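Local coordinates for heat shock protein-related protein (Deinococcus radiodurans, PDB 4FEI) that belongs to the small heat shock protein family and probably acts as a stress-response chaperone that keeps unfolding proteins from aggregating, at residues Q1-D13 / S56-P70. Residues are numbered along the deposited sequence; the frame is centred on the assembly and turned at random.
Sequences QGGPWTPAADWRD and SERPSGRFVRELAFP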
# COMPACT_ATOMS: atom_id res chain seq x y z
N GLN A 1 -17.75 -5.04 -4.43
CA GLN A 1 -16.52 -4.76 -5.24
C GLN A 1 -15.90 -3.43 -4.82
O GLN A 1 -16.53 -2.37 -5.05
CB GLN A 1 -16.85 -4.78 -6.73
CG GLN A 1 -17.15 -6.20 -7.21
CD GLN A 1 -18.26 -6.29 -8.27
OE1 GLN A 1 -18.01 -6.71 -9.41
NE2 GLN A 1 -19.49 -5.91 -7.89
N GLY A 2 -14.71 -3.50 -4.21
CA GLY A 2 -14.00 -2.37 -3.58
C GLY A 2 -14.36 -2.20 -2.09
O GLY A 2 -15.31 -1.48 -1.76
N GLY A 3 -13.61 -2.86 -1.20
CA GLY A 3 -13.99 -2.98 0.23
C GLY A 3 -13.66 -1.79 1.13
O GLY A 3 -12.91 -0.89 0.73
N PRO A 4 -14.19 -1.79 2.35
CA PRO A 4 -13.90 -0.67 3.27
C PRO A 4 -12.41 -0.70 3.66
O PRO A 4 -11.85 -1.77 3.91
CB PRO A 4 -14.78 -0.95 4.50
CG PRO A 4 -15.78 -2.05 4.05
CD PRO A 4 -15.07 -2.81 2.97
N TRP A 5 -11.80 0.47 3.73
CA TRP A 5 -10.36 0.58 3.88
C TRP A 5 -9.95 0.84 5.33
O TRP A 5 -10.37 1.85 5.94
CB TRP A 5 -9.84 1.72 2.98
CG TRP A 5 -8.39 1.69 2.77
CD1 TRP A 5 -7.53 0.65 3.06
CD2 TRP A 5 -7.58 2.72 2.17
NE1 TRP A 5 -6.25 0.97 2.67
CE2 TRP A 5 -6.26 2.24 2.12
CE3 TRP A 5 -7.86 4.00 1.66
CZ2 TRP A 5 -5.21 3.00 1.59
CZ3 TRP A 5 -6.83 4.75 1.15
CH2 TRP A 5 -5.51 4.24 1.12
N THR A 6 -9.12 -0.07 5.85
CA THR A 6 -8.41 0.09 7.12
C THR A 6 -6.91 -0.14 6.86
O THR A 6 -6.43 -1.27 6.84
CB THR A 6 -8.98 -0.85 8.22
OG1 THR A 6 -10.37 -0.54 8.42
CG2 THR A 6 -8.24 -0.69 9.59
N PRO A 7 -6.16 0.96 6.63
CA PRO A 7 -4.74 0.83 6.27
C PRO A 7 -3.92 0.32 7.45
O PRO A 7 -4.05 0.85 8.57
CB PRO A 7 -4.32 2.26 5.87
CG PRO A 7 -5.39 3.18 6.34
CD PRO A 7 -6.64 2.36 6.58
N ALA A 8 -3.10 -0.70 7.18
CA ALA A 8 -2.27 -1.35 8.18
C ALA A 8 -1.20 -0.37 8.81
O ALA A 8 -0.59 0.45 8.09
CB ALA A 8 -1.64 -2.61 7.60
N ALA A 9 -0.99 -0.47 10.12
CA ALA A 9 -0.16 0.51 10.90
C ALA A 9 0.93 -0.18 11.75
O ALA A 9 0.69 -1.18 12.41
CB ALA A 9 -1.04 1.35 11.80
N ASP A 10 2.13 0.38 11.72
CA ASP A 10 3.23 -0.04 12.57
C ASP A 10 3.64 1.12 13.47
O ASP A 10 3.60 2.28 13.06
CB ASP A 10 4.46 -0.41 11.72
CG ASP A 10 4.37 -1.81 11.10
OD1 ASP A 10 3.44 -2.57 11.46
OD2 ASP A 10 5.24 -2.13 10.27
N TRP A 11 4.09 0.80 14.66
CA TRP A 11 4.82 1.73 15.51
C TRP A 11 6.27 1.28 15.65
O TRP A 11 6.56 0.17 16.07
CB TRP A 11 4.17 1.80 16.89
CG TRP A 11 2.84 2.57 16.86
CD1 TRP A 11 1.58 2.03 16.87
CD2 TRP A 11 2.68 4.00 16.84
NE1 TRP A 11 0.63 3.05 16.84
CE2 TRP A 11 1.28 4.26 16.81
CE3 TRP A 11 3.56 5.07 16.85
CZ2 TRP A 11 0.76 5.56 16.81
CZ3 TRP A 11 3.05 6.38 16.83
CH2 TRP A 11 1.66 6.61 16.80
N ARG A 12 7.18 2.14 15.23
CA ARG A 12 8.61 1.82 15.30
C ARG A 12 9.26 2.68 16.39
O ARG A 12 8.99 3.89 16.50
CB ARG A 12 9.29 2.04 13.94
CG ARG A 12 10.83 1.88 13.95
CD ARG A 12 11.41 2.15 12.56
NE ARG A 12 11.06 3.48 12.01
CZ ARG A 12 11.08 3.78 10.70
NH1 ARG A 12 11.42 2.85 9.79
NH2 ARG A 12 10.75 5.02 10.30
N ASP A 13 10.08 2.03 17.21
CA ASP A 13 10.84 2.71 18.22
C ASP A 13 12.07 3.24 17.52
O ASP A 13 12.93 2.48 17.12
CB ASP A 13 11.21 1.70 19.30
CG ASP A 13 12.11 2.28 20.39
OD1 ASP A 13 12.26 3.52 20.46
OD2 ASP A 13 12.67 1.46 21.17
N SER A 56 -12.05 -7.77 -7.74
CA SER A 56 -11.58 -6.79 -6.75
C SER A 56 -11.14 -7.45 -5.44
O SER A 56 -11.91 -8.23 -4.85
CB SER A 56 -12.70 -5.76 -6.48
OG SER A 56 -12.28 -4.75 -5.60
N GLU A 57 -9.93 -7.13 -4.98
CA GLU A 57 -9.47 -7.47 -3.60
C GLU A 57 -9.13 -6.18 -2.83
O GLU A 57 -9.16 -6.16 -1.57
CB GLU A 57 -8.23 -8.36 -3.63
CG GLU A 57 -8.40 -9.72 -4.26
CD GLU A 57 -7.05 -10.46 -4.39
OE1 GLU A 57 -6.04 -9.95 -3.86
OE2 GLU A 57 -6.99 -11.55 -5.04
N ARG A 58 -8.82 -5.12 -3.57
CA ARG A 58 -8.26 -3.90 -3.00
C ARG A 58 -9.33 -3.04 -2.36
O ARG A 58 -10.41 -2.87 -2.94
CB ARG A 58 -7.56 -3.10 -4.08
CG ARG A 58 -6.33 -3.80 -4.76
CD ARG A 58 -5.43 -2.78 -5.42
NE ARG A 58 -6.26 -1.82 -6.15
CZ ARG A 58 -5.93 -0.56 -6.42
NH1 ARG A 58 -6.78 0.20 -7.10
NH2 ARG A 58 -4.76 -0.07 -6.01
N PRO A 59 -9.04 -2.46 -1.17
CA PRO A 59 -9.97 -1.52 -0.51
C PRO A 59 -10.04 -0.15 -1.20
O PRO A 59 -9.04 0.27 -1.78
CB PRO A 59 -9.35 -1.32 0.88
CG PRO A 59 -8.11 -2.16 0.95
CD PRO A 59 -7.76 -2.60 -0.43
N SER A 60 -11.19 0.54 -1.09
CA SER A 60 -11.40 1.86 -1.69
C SER A 60 -12.05 2.80 -0.70
O SER A 60 -12.65 2.36 0.27
CB SER A 60 -12.39 1.78 -2.87
OG SER A 60 -11.77 1.17 -3.96
N GLY A 61 -12.03 4.10 -1.04
CA GLY A 61 -12.83 5.11 -0.37
C GLY A 61 -12.09 5.71 0.82
O GLY A 61 -10.86 5.63 0.89
N ARG A 62 -12.86 6.30 1.73
CA ARG A 62 -12.32 6.98 2.91
C ARG A 62 -11.91 6.00 4.00
O ARG A 62 -12.50 4.93 4.15
CB ARG A 62 -13.33 8.00 3.42
CG ARG A 62 -13.25 8.35 4.90
CD ARG A 62 -12.40 9.57 5.18
NE ARG A 62 -12.76 10.10 6.47
CZ ARG A 62 -12.55 11.34 6.86
NH1 ARG A 62 -11.93 12.19 6.02
NH2 ARG A 62 -12.93 11.71 8.08
N PHE A 63 -10.84 6.34 4.71
CA PHE A 63 -10.41 5.58 5.86
C PHE A 63 -10.29 6.51 7.09
O PHE A 63 -10.01 7.69 6.95
CB PHE A 63 -9.05 4.90 5.57
CG PHE A 63 -7.84 5.83 5.68
CD1 PHE A 63 -7.24 6.13 6.92
CD2 PHE A 63 -7.28 6.37 4.53
CE1 PHE A 63 -6.15 6.94 7.00
CE2 PHE A 63 -6.16 7.20 4.61
CZ PHE A 63 -5.60 7.49 5.84
N VAL A 64 -10.52 5.95 8.27
CA VAL A 64 -10.35 6.67 9.50
C VAL A 64 -9.75 5.72 10.54
O VAL A 64 -10.33 4.66 10.82
CB VAL A 64 -11.72 7.27 10.05
CG1 VAL A 64 -11.46 8.05 11.37
CG2 VAL A 64 -12.41 8.12 9.00
N ARG A 65 -8.59 6.10 11.09
CA ARG A 65 -7.99 5.34 12.21
C ARG A 65 -7.74 6.20 13.44
O ARG A 65 -7.30 7.36 13.32
CB ARG A 65 -6.72 4.60 11.79
CG ARG A 65 -7.01 3.64 10.67
CD ARG A 65 -6.12 2.52 10.67
NE ARG A 65 -6.36 1.63 11.80
CZ ARG A 65 -5.51 0.66 12.11
NH1 ARG A 65 -4.40 0.47 11.36
NH2 ARG A 65 -5.73 -0.09 13.17
N GLU A 66 -8.06 5.65 14.60
CA GLU A 66 -7.79 6.27 15.90
C GLU A 66 -6.77 5.35 16.61
O GLU A 66 -7.09 4.19 16.97
CB GLU A 66 -9.08 6.40 16.69
CG GLU A 66 -9.17 7.60 17.57
CD GLU A 66 -10.61 7.89 18.04
OE1 GLU A 66 -11.09 9.06 17.82
OE2 GLU A 66 -11.26 6.98 18.62
N LEU A 67 -5.54 5.86 16.78
CA LEU A 67 -4.40 5.01 17.15
C LEU A 67 -3.73 5.58 18.39
O LEU A 67 -3.35 6.76 18.41
CB LEU A 67 -3.36 4.90 16.00
CG LEU A 67 -3.79 4.53 14.59
CD1 LEU A 67 -2.73 4.98 13.62
CD2 LEU A 67 -4.10 3.03 14.39
N ALA A 68 -3.62 4.75 19.43
CA ALA A 68 -3.08 5.20 20.73
C ALA A 68 -1.59 5.13 20.66
O ALA A 68 -1.04 4.14 20.13
CB ALA A 68 -3.58 4.28 21.86
N PHE A 69 -0.91 6.16 21.17
CA PHE A 69 0.57 6.14 21.25
C PHE A 69 1.04 5.02 22.19
O PHE A 69 0.59 4.95 23.32
CB PHE A 69 1.14 7.46 21.75
CG PHE A 69 0.88 8.62 20.83
CD1 PHE A 69 -0.00 9.65 21.21
CD2 PHE A 69 1.53 8.71 19.61
CE1 PHE A 69 -0.25 10.73 20.36
CE2 PHE A 69 1.30 9.80 18.75
CZ PHE A 69 0.41 10.81 19.13
N PRO A 70 1.95 4.16 21.72
CA PRO A 70 2.50 3.06 22.57
C PRO A 70 3.38 3.63 23.66
O PRO A 70 3.63 2.95 24.66
CB PRO A 70 3.39 2.24 21.59
CG PRO A 70 2.95 2.68 20.20
CD PRO A 70 2.48 4.11 20.35
O HOH W 1 -11.44 -5.02 0.06
O HOH W 2 -13.25 2.86 2.85
O HOH W 3 -9.99 3.12 8.37
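Trp11 and Pro70 make the tightest apolar contact between 1-13 and 56-70: the proline ring lies over one indole face, with Pro70 CG 3.6 Å from the centroid of the five-membered ring of Trp11 in a CH-pi contact. With CG anti to its carbonyl carbon (chi1 -73°), Trp11 reaches across to 62-68, turning its CZ2 edge to Leu67 CB and bringing CH2 to within 3.5 Å of Phe69 CD2. Replacing the indole with an alanine methyl would probably strip Pro70 of the face it lies on and open a gap beside Leu67 and Phe69. A second aromatic group forms around Trp5 and Phe63. The edge of Phe63 meets the face of Trp5, centroids of the Phe63 ring and the Trp5 six-membered ring 5.2 Å apart and planes at 73°, a T-shaped pair; Pro7 CG sits over a face of Phe63, and Pro59 CB packs against Trp5 CD1.

Polar links are few. Ser60 N donates to Gly3 O over 2.9 Å. Arg65, its chain bent at chi3, gives NH1 to Pro7 O at 2.8 Å, with the donor tilted from the carbonyl plane; Thr6 CG2 and Leu67 CD2 cover opposite guanidinium faces, and NH1 also meets Glu57 of the second subunit in a salt bridge. Water bridges Trp5 N to Ser60 O and Arg62 O, and another joins Trp5 O to Val64 N.

The axes of strands 9-13 and 62-68 approach to 10.0 Å and run in nearly the same direction, at 26°, in facing sheets of the alpha-crystallin beta-sandwich: 9-14 pairs with 17-23, and 62-68 with 40-47. Arg47 on the latter makes a cation-pi contact with Trp5, while Asp10 and Trp11 pair antiparallel with a strand of the second subunit, carrying their sheet across the dimer interface.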